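Local coordinates for protein Cif-like 1 (Burkholderia cenocepacia, PDB 7JQY) that probably hydrolyses epoxides as a Cif-like member of the alpha/beta hydrolase fold, and assembles as an octamer, at residues Val36-Val41 against Gly103-Leu108; Ile124-Ala129 against Leu143-Val148; Gly17-Phe22 against Thr63-Met68. The protein carries 1 engineered substitution. All coordinates share one frame; numbering follows the deposited sequence.

Contact 1. Residues Val36-Val41 against Gly103-Leu108; sequences VRLHYV and GDIRAL
Leu38 and Tyr40 of Val36-Val41 meet Asp104, Ile105 and Leu108 of Gly103-Leu108 in a wholly apolar, buried contact. Leu38 CG lies anti to its own carbonyl carbon, and CD1 beyond it reaches the helix. There CD1 touches Asp104 CB at 4.1 Å and also the tip methyl, CD1, of Ile105, and Leu38 crosses both side chains at about a right angle. Only the methylene of Asp104 takes part; its carboxylate is paired with Arg84 in a salt bridge.

Leu108 answers from one turn further along. Its CG stands anti to the backbone N (chi1 174°), and its CD1 serves two partners at once, Leu38 CB at 4.0 Å and Tyr40 CD1 at 3.8 Å. Tyr40 CG lies between its backbone N and carbonyl carbon (chi1 63°), and the methyl meets the ring beyond it obliquely, touching a carbon beside the ring's attachment point. No hydrogen bond spans the segments.

The strand and helix axes approach to 10.2 Å at 71°, a separation bridged by side chains alone. Leu38, Tyr40, Ile105 and Leu108 all also touch strand 77-82, which neighbours 37-43 in the sheet, so the contact continues onto a second strand. Helix 98-111 thus packs on the antiparallel edge region, strands 26-32, 37-43 and 77-82, of the mostly parallel eight-stranded sheet of the alpha/beta hydrolase fold.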
loop_
_atom_site.group_PDB
_atom_site.type_symbol
_atom_site.label_atom_id
_atom_site.label_comp_id
_atom_site.label_asym_id
_atom_site.label_seq_id
_atom_site.Cartn_x
_atom_site.Cartn_y
_atom_site.Cartn_z
ATOM N N VAL B 36 7.564 -32.657 -12.287
ATOM C CA VAL B 36 7.568 -31.874 -11.046
ATOM C C VAL B 36 8.874 -32.136 -10.296
ATOM O O VAL B 36 9.327 -33.285 -10.210
ATOM C CB VAL B 36 6.374 -32.269 -10.154
ATOM C CG1 VAL B 36 6.468 -31.629 -8.771
ATOM C CG2 VAL B 36 5.064 -31.925 -10.847
ATOM N N ARG B 37 9.495 -31.086 -9.744
ATOM C CA ARG B 37 10.673 -31.239 -8.883
ATOM C C ARG B 37 10.292 -31.117 -7.409
ATOM O O ARG B 37 9.603 -30.167 -7.020
ATOM C CB ARG B 37 11.750 -30.202 -9.230
ATOM C CG ARG B 37 13.042 -30.301 -8.390
ATOM C CD ARG B 37 14.118 -29.321 -8.900
ATOM N NE ARG B 37 13.801 -27.959 -8.484
ATOM C CZ ARG B 37 14.570 -26.891 -8.677
ATOM N NH1 ARG B 37 15.741 -26.995 -9.296
ATOM N NH2 ARG B 37 14.156 -25.705 -8.241
ATOM N N LEU B 38 10.735 -32.082 -6.599
ATOM C CA LEU B 38 10.485 -32.084 -5.166
ATOM C C LEU B 38 11.773 -31.794 -4.408
ATOM O O LEU B 38 12.845 -32.297 -4.764
ATOM C CB LEU B 38 9.909 -33.424 -4.682
ATOM C CG LEU B 38 8.482 -33.784 -5.097
ATOM C CD1 LEU B 38 7.939 -34.877 -4.184
ATOM C CD2 LEU B 38 7.564 -32.570 -5.104
ATOM N N HIS B 39 11.647 -30.990 -3.353
ATOM C CA HIS B 39 12.731 -30.651 -2.444
ATOM C C HIS B 39 12.629 -31.495 -1.180
ATOM O O HIS B 39 11.530 -31.767 -0.687
ATOM C CB HIS B 39 12.675 -29.159 -2.104
ATOM C CG HIS B 39 13.605 -28.741 -1.011
ATOM N ND1 HIS B 39 13.182 -28.547 0.287
ATOM C CD2 HIS B 39 14.926 -28.444 -1.026
ATOM C CE1 HIS B 39 14.207 -28.169 1.029
ATOM N NE2 HIS B 39 15.277 -28.097 0.256
ATOM N N TYR B 40 13.774 -31.923 -0.659
ATOM C CA TYR B 40 13.772 -32.717 0.556
ATOM C C TYR B 40 15.080 -32.499 1.282
ATOM O O TYR B 40 16.083 -32.074 0.698
ATOM C CB TYR B 40 13.558 -34.219 0.288
ATOM C CG TYR B 40 14.655 -34.882 -0.527
ATOM C CD1 TYR B 40 14.737 -34.689 -1.903
ATOM C CD2 TYR B 40 15.608 -35.695 0.081
ATOM C CE1 TYR B 40 15.741 -35.291 -2.657
ATOM C CE2 TYR B 40 16.610 -36.301 -0.663
ATOM C CZ TYR B 40 16.672 -36.092 -2.028
ATOM O OH TYR B 40 17.668 -36.687 -2.768
ATOM N N VAL B 41 15.054 -32.795 2.572
ATOM C CA VAL B 41 16.220 -32.687 3.435
ATOM C C VAL B 41 16.542 -34.085 3.933
ATOM O O VAL B 41 15.639 -34.816 4.359
ATOM C CB VAL B 41 15.960 -31.707 4.595
ATOM C CG1 VAL B 41 17.118 -31.680 5.566
ATOM C CG2 VAL B 41 15.723 -30.321 4.035
ATOM N N GLY B 103 1.987 -40.910 -4.942
ATOM C CA GLY B 103 2.797 -41.374 -6.063
ATOM C C GLY B 103 4.072 -40.569 -6.240
ATOM O O GLY B 103 5.124 -41.121 -6.572
ATOM N N ASP B 104 3.996 -39.256 -6.011
ATOM C CA ASP B 104 5.201 -38.431 -6.024
ATOM C C ASP B 104 6.194 -38.913 -4.978
ATOM O O ASP B 104 7.391 -39.061 -5.253
ATOM C CB ASP B 104 4.847 -36.969 -5.767
ATOM C CG ASP B 104 3.935 -36.392 -6.819
ATOM O OD1 ASP B 104 3.146 -35.484 -6.472
ATOM O OD2 ASP B 104 4.022 -36.824 -7.992
ATOM N N ILE B 105 5.710 -39.176 -3.763
ATOM C CA ILE B 105 6.612 -39.601 -2.701
ATOM C C ILE B 105 7.234 -40.944 -3.045
ATOM O O ILE B 105 8.419 -41.186 -2.778
ATOM C CB ILE B 105 5.868 -39.651 -1.355
ATOM C CG1 ILE B 105 5.225 -38.294 -1.079
ATOM C CG2 ILE B 105 6.822 -40.068 -0.250
ATOM C CD1 ILE B 105 6.217 -37.138 -1.199
ATOM N N ARG B 106 6.456 -41.827 -3.668
ATOM C CA ARG B 106 6.988 -43.129 -4.048
ATOM C C ARG B 106 8.062 -43.004 -5.127
ATOM O O ARG B 106 9.090 -43.686 -5.065
ATOM C CB ARG B 106 5.852 -44.037 -4.510
ATOM C CG ARG B 106 6.304 -45.427 -4.876
ATOM C CD ARG B 106 5.114 -46.324 -5.072
ATOM N NE ARG B 106 5.508 -47.686 -5.393
ATOM C CZ ARG B 106 5.358 -48.232 -6.594
ATOM N NH1 ARG B 106 4.911 -47.493 -7.604
ATOM N NH2 ARG B 106 5.734 -49.488 -6.799
ATOM N N ALA B 107 7.843 -42.148 -6.123
ATOM C CA ALA B 107 8.837 -41.993 -7.185
ATOM C C ALA B 107 10.162 -41.478 -6.638
ATOM O O ALA B 107 11.231 -41.927 -7.064
ATOM C CB ALA B 107 8.309 -41.058 -8.271
ATOM N N LEU B 108 10.109 -40.579 -5.651
ATOM C CA LEU B 108 11.329 -40.046 -5.052
ATOM C C LEU B 108 12.045 -41.102 -4.217
ATOM O O LEU B 108 13.277 -41.179 -4.231
ATOM C CB LEU B 108 10.982 -38.829 -4.186
ATOM C CG LEU B 108 12.047 -38.146 -3.318
ATOM C CD1 LEU B 108 11.685 -36.678 -3.115
ATOM C CD2 LEU B 108 12.245 -38.823 -1.967
#

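Contact 2. Residues Ile124-Ala129 against Leu143-Val148; sequences IGVMVA and LAMLDV
Val126 lies against Met145 where helix 124-135 covers the strand that follows it, the helix-to-second-strand half of the beta-alpha-beta unit formed by strand 117-122, helix 124-135 and strand 140-146. The segment axes come within 8.2 Å and run nearly antiparallel, at 151°, as expected when a helix returns the chain to a parallel neighbour.

Apolar contacts carry the interface, and no hydrogen bond crosses it. CG2 of Val126 is anti to the backbone N, and from there it rests on Met145 CB at 3.6 Å. The methionine chain bends at chi3 (97°), and its CG and CE also lie near the same methyl, with the two side chains crossing at about a right angle. Further along the helix, Ala129 CB receives Leu143 CD1 at 3.8 Å.

Side chain also meets backbone. Val126 CG2 comes within 3.5 Å of Met145 CA, so little separates helix and strand here, while Val126 CG1 faces Val148 O at 3.7 Å.

Polar interactions lie outside the interface: Asp147 is the middle residue of a classic gamma turn, closed by Val148 N to Leu146 O, and its carboxylate forms a salt bridge with Arg122. The helical segment itself starts in a probable nucleophile elbow, a pattern that includes Gly125 and whose serine is engineered.

Met127 begins by pointing away, yet its extended chain brings the tip nearer, CE meeting Val148 CG1 at 4.4 Å.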
loop_
_atom_site.group_PDB
_atom_site.type_symbol
_atom_site.label_atom_id
_atom_site.label_comp_id
_atom_site.label_asym_id
_atom_site.label_seq_id
_atom_site.Cartn_x
_atom_site.Cartn_y
_atom_site.Cartn_z
ATOM N N ILE B 124 -2.019 -32.892 6.223
ATOM C CA ILE B 124 -2.125 -33.349 4.841
ATOM C C ILE B 124 -1.170 -34.505 4.596
ATOM O O ILE B 124 -1.475 -35.432 3.833
ATOM C CB ILE B 124 -1.853 -32.169 3.888
ATOM C CG1 ILE B 124 -2.834 -31.024 4.163
ATOM C CG2 ILE B 124 -1.920 -32.599 2.438
ATOM C CD1 ILE B 124 -4.246 -31.329 3.750
ATOM N N GLY B 125 -0.016 -34.492 5.263
ATOM C CA GLY B 125 0.960 -35.543 5.058
ATOM C C GLY B 125 0.498 -36.904 5.526
ATOM O O GLY B 125 0.936 -37.925 4.994
ATOM N N VAL B 126 -0.363 -36.954 6.546
ATOM C CA VAL B 126 -0.851 -38.257 6.963
ATOM C C VAL B 126 -1.867 -38.808 5.969
ATOM O O VAL B 126 -2.002 -40.031 5.841
ATOM C CB VAL B 126 -1.401 -38.186 8.402
ATOM C CG1 VAL B 126 -2.859 -37.716 8.437
ATOM C CG2 VAL B 126 -1.230 -39.531 9.077
ATOM N N MET B 127 -2.530 -37.942 5.197
ATOM C CA MET B 127 -3.392 -38.432 4.128
ATOM C C MET B 127 -2.563 -39.010 2.989
ATOM O O MET B 127 -2.883 -40.082 2.456
ATOM C CB MET B 127 -4.292 -37.307 3.615
ATOM C CG MET B 127 -4.942 -36.467 4.712
ATOM S SD MET B 127 -5.955 -35.096 4.099
ATOM C CE MET B 127 -6.449 -34.364 5.654
ATOM N N VAL B 128 -1.490 -38.316 2.608
ATOM C CA VAL B 128 -0.550 -38.862 1.636
ATOM C C VAL B 128 0.061 -40.161 2.152
ATOM O O VAL B 128 0.144 -41.161 1.429
ATOM C CB VAL B 128 0.535 -37.819 1.314
ATOM C CG1 VAL B 128 1.418 -38.299 0.166
ATOM C CG2 VAL B 128 -0.103 -36.475 0.987
ATOM N N ALA B 129 0.488 -40.170 3.415
ATOM C CA ALA B 129 1.112 -41.369 3.963
ATOM C C ALA B 129 0.143 -42.546 3.969
ATOM O O ALA B 129 0.532 -43.680 3.668
ATOM C CB ALA B 129 1.639 -41.102 5.374
ATOM N N LEU B 143 3.883 -47.569 9.714
ATOM C CA LEU B 143 3.237 -46.296 9.420
ATOM C C LEU B 143 2.830 -45.628 10.726
ATOM O O LEU B 143 2.210 -46.267 11.584
ATOM C CB LEU B 143 2.016 -46.510 8.519
ATOM C CG LEU B 143 1.104 -45.315 8.275
ATOM C CD1 LEU B 143 1.818 -44.275 7.421
ATOM C CD2 LEU B 143 -0.201 -45.761 7.630
ATOM N N ALA B 144 3.211 -44.359 10.894
ATOM C CA ALA B 144 2.863 -43.570 12.073
ATOM C C ALA B 144 1.978 -42.406 11.653
ATOM O O ALA B 144 2.331 -41.652 10.739
ATOM C CB ALA B 144 4.106 -43.058 12.800
ATOM N N MET B 145 0.838 -42.258 12.328
ATOM C CA MET B 145 -0.187 -41.294 11.943
ATOM C C MET B 145 -0.378 -40.275 13.061
ATOM O O MET B 145 -0.749 -40.644 14.182
ATOM C CB MET B 145 -1.499 -42.019 11.633
ATOM C CG MET B 145 -1.357 -43.046 10.500
ATOM S SD MET B 145 -2.912 -43.852 10.068
ATOM C CE MET B 145 -3.410 -42.849 8.673
ATOM N N LEU B 146 -0.174 -38.992 12.748
ATOM C CA LEU B 146 -0.121 -37.943 13.762
ATOM C C LEU B 146 -1.223 -36.910 13.565
ATOM O O LEU B 146 -1.461 -36.447 12.442
ATOM C CB LEU B 146 1.231 -37.219 13.751
ATOM C CG LEU B 146 2.560 -37.979 13.794
ATOM C CD1 LEU B 146 3.701 -36.987 14.045
ATOM C CD2 LEU B 146 2.558 -39.067 14.843
ATOM N N ASP B 147 -1.879 -36.555 14.670
ATOM C CA ASP B 147 -2.565 -35.279 14.871
ATOM C C ASP B 147 -3.916 -35.106 14.180
ATOM O O ASP B 147 -4.815 -34.480 14.754
ATOM C CB ASP B 147 -1.629 -34.132 14.457
ATOM C CG ASP B 147 -0.396 -34.053 15.340
ATOM O OD1 ASP B 147 -0.514 -34.367 16.538
ATOM O OD2 ASP B 147 0.699 -33.694 14.844
ATOM N N VAL B 148 -4.073 -35.612 12.961
ATOM C CA VAL B 148 -5.242 -35.281 12.143
ATOM C C VAL B 148 -5.902 -36.553 11.617
ATOM O O VAL B 148 -5.194 -37.502 11.240
ATOM C CB VAL B 148 -4.835 -34.352 10.980
ATOM C CG1 VAL B 148 -6.016 -34.025 10.063
ATOM C CG2 VAL B 148 -4.216 -33.076 11.519
#

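Contact 3. Residues Gly17-Phe22 against Thr63-Met68; sequences GLPAGF and TWRHVM
Gly17 and the pair Arg65-His66 are joined through one water, at a place where the N-terminal loop, closing in a type II beta turn from Pro19 to Phe22, packs on the loop leading into helix 68-73 of the alpha/beta hydrolase fold. The water donates to Gly17 O at 3.0 Å. It accepts from Arg65 NE at 2.8 Å, lying at the edge of the guanidinium and in its plane. His66 NE2 is its third partner, also hydrogen-bonded, so three groups from two segments fix its position. The rest of the guanidinium is held by Tyr62 O, Tyr211 and a salt bridge to Asp288.

Leu18 starts away from the other segment, but its CD2 comes back to Arg65 CB at 3.9 Å. The same methyl sits 4.1 Å above the Phe22 ring, over its centre.

Pro19 turns toward the partner loop, its CG 3.4 Å from Arg65 O and its CD meeting the His66 ring obliquely at ND1. Its own carbonyl accepts from Phe22 N, closing the turn, in which Gly21 takes the positive phi (85°) usual for the third position.

Phe22, the last residue of the turn, has CG anti to the backbone N (chi1 -168°); the ring beyond it meets the partner loop, CE2 facing Arg65 O at 3.6 Å and CZ meeting Met68 CE. This is a Met-aromatic contact made at the ring's edge: Met68 SD is 5.3 Å from the Phe22 ring centroid and 89° off its normal.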
loop_
_atom_site.group_PDB
_atom_site.type_symbol
_atom_site.label_atom_id
_atom_site.label_comp_id
_atom_site.label_asym_id
_atom_site.label_seq_id
_atom_site.Cartn_x
_atom_site.Cartn_y
_atom_site.Cartn_z
ATOM N N GLY B 17 14.662 -22.051 16.160
ATOM C CA GLY B 17 15.651 -22.452 15.172
ATOM C C GLY B 17 15.920 -23.948 15.155
ATOM O O GLY B 17 15.332 -24.745 15.893
ATOM N N LEU B 18 16.838 -24.318 14.271
ATOM C CA LEU B 18 17.297 -25.690 14.182
ATOM C C LEU B 18 18.089 -26.053 15.437
ATOM O O LEU B 18 18.735 -25.193 16.038
ATOM C CB LEU B 18 18.190 -25.884 12.952
ATOM C CG LEU B 18 17.617 -25.587 11.567
ATOM C CD1 LEU B 18 18.720 -25.590 10.500
ATOM C CD2 LEU B 18 16.529 -26.591 11.227
ATOM N N PRO B 19 18.045 -27.314 15.859
ATOM C CA PRO B 19 18.871 -27.739 16.993
ATOM C C PRO B 19 20.351 -27.704 16.637
ATOM O O PRO B 19 20.739 -27.789 15.467
ATOM C CB PRO B 19 18.391 -29.165 17.277
ATOM C CG PRO B 19 17.806 -29.634 15.977
ATOM C CD PRO B 19 17.247 -28.420 15.295
ATOM N N ALA B 20 21.183 -27.599 17.675
ATOM C CA ALA B 20 22.628 -27.489 17.483
ATOM C C ALA B 20 23.172 -28.658 16.670
ATOM O O ALA B 20 22.789 -29.809 16.885
ATOM C CB ALA B 20 23.332 -27.429 18.837
ATOM N N GLY B 21 24.042 -28.355 15.703
ATOM C CA GLY B 21 24.664 -29.377 14.889
ATOM C C GLY B 21 23.858 -29.839 13.693
ATOM O O GLY B 21 24.363 -30.649 12.904
ATOM N N PHE B 22 22.618 -29.374 13.546
ATOM C CA PHE B 22 21.787 -29.816 12.430
ATOM C C PHE B 22 22.435 -29.503 11.082
ATOM O O PHE B 22 22.334 -30.299 10.141
ATOM C CB PHE B 22 20.411 -29.158 12.532
ATOM C CG PHE B 22 19.370 -29.748 11.611
ATOM C CD1 PHE B 22 19.340 -29.409 10.265
ATOM C CD2 PHE B 22 18.396 -30.617 12.101
ATOM C CE1 PHE B 22 18.379 -29.936 9.421
ATOM C CE2 PHE B 22 17.436 -31.149 11.263
ATOM C CZ PHE B 22 17.428 -30.813 9.922
ATOM N N THR B 63 9.216 -28.708 10.052
ATOM C CA THR B 63 8.507 -29.111 11.258
ATOM C C THR B 63 9.140 -30.324 11.934
ATOM O O THR B 63 8.925 -30.524 13.133
ATOM C CB THR B 63 7.025 -29.367 10.947
ATOM O OG1 THR B 63 6.286 -29.368 12.169
ATOM C CG2 THR B 63 6.812 -30.694 10.242
ATOM N N TRP B 64 9.949 -31.100 11.219
ATOM C CA TRP B 64 10.608 -32.285 11.751
ATOM C C TRP B 64 11.993 -31.989 12.307
ATOM O O TRP B 64 12.753 -32.926 12.565
ATOM C CB TRP B 64 10.714 -33.364 10.668
ATOM C CG TRP B 64 9.391 -33.695 10.044
ATOM C CD1 TRP B 64 8.950 -33.312 8.822
ATOM C CD2 TRP B 64 8.336 -34.461 10.629
ATOM N NE1 TRP B 64 7.691 -33.798 8.595
ATOM C CE2 TRP B 64 7.287 -34.509 9.692
ATOM C CE3 TRP B 64 8.173 -35.116 11.859
ATOM C CZ2 TRP B 64 6.087 -35.183 9.941
ATOM C CZ3 TRP B 64 6.977 -35.791 12.105
ATOM C CH2 TRP B 64 5.954 -35.815 11.153
ATOM N N ARG B 65 12.328 -30.710 12.498
ATOM C CA ARG B 65 13.700 -30.330 12.823
ATOM C C ARG B 65 14.195 -30.959 14.120
ATOM O O ARG B 65 15.392 -31.251 14.242
ATOM C CB ARG B 65 13.806 -28.813 12.909
ATOM C CG ARG B 65 12.971 -28.211 14.012
ATOM C CD ARG B 65 12.768 -26.734 13.783
ATOM N NE ARG B 65 11.886 -26.164 14.790
ATOM C CZ ARG B 65 10.564 -26.165 14.704
ATOM N NH1 ARG B 65 9.969 -26.710 13.644
ATOM N NH2 ARG B 65 9.841 -25.625 15.685
ATOM N N HIS B 66 13.303 -31.186 15.087
ATOM C CA HIS B 66 13.691 -31.758 16.366
ATOM C C HIS B 66 13.559 -33.267 16.398
ATOM O O HIS B 66 13.957 -33.883 17.390
ATOM C CB HIS B 66 12.840 -31.174 17.502
ATOM C CG HIS B 66 13.016 -29.701 17.691
ATOM N ND1 HIS B 66 14.225 -29.138 18.034
ATOM C CD2 HIS B 66 12.136 -28.675 17.579
ATOM C CE1 HIS B 66 14.083 -27.826 18.129
ATOM N NE2 HIS B 66 12.825 -27.522 17.860
ATOM N N VAL B 67 13.046 -33.872 15.329
ATOM C CA VAL B 67 12.879 -35.314 15.256
ATOM C C VAL B 67 13.956 -35.969 14.397
ATOM O O VAL B 67 14.472 -37.027 14.755
ATOM C CB VAL B 67 11.464 -35.641 14.732
ATOM C CG1 VAL B 67 11.337 -37.120 14.409
ATOM C CG2 VAL B 67 10.409 -35.240 15.770
ATOM N N MET B 68 14.347 -35.332 13.291
ATOM C CA MET B 68 15.308 -35.952 12.374
ATOM C C MET B 68 16.671 -36.257 12.988
ATOM O O MET B 68 17.273 -37.272 12.590
ATOM C CB MET B 68 15.479 -35.070 11.130
ATOM C CG MET B 68 14.172 -34.763 10.443
ATOM S SD MET B 68 14.216 -33.244 9.475
ATOM C CE MET B 68 15.447 -33.671 8.244
HETATM O O HOH W 1 12.606 -24.775 17.168
#

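In the fold
Contacts 1 and 2 pack on the same mixed sheet, centres about 17 Å apart, and touch helix to helix, Ile105 CG1 lying 4.0 Å from Val128 CG1. Contact 3 is centred about 16 Å from the chain centre, slightly farther out than contact 1, with contact 2 at about 6 Å. Centre to centre it is about 21 Å from contact 1 and about 20 Å from contact 2, yet it touches both: Met68 CE meets Val41 CG1 at 3.7 Å, and Trp64 CH2 meets Leu146 CD1 at 3.8 Å. Contact 2 includes part of the probable nucleophile elbow, which the Ile105 side chain nears without touching. Contacts 1 and 3 interleave in sequence; contact 2 follows both.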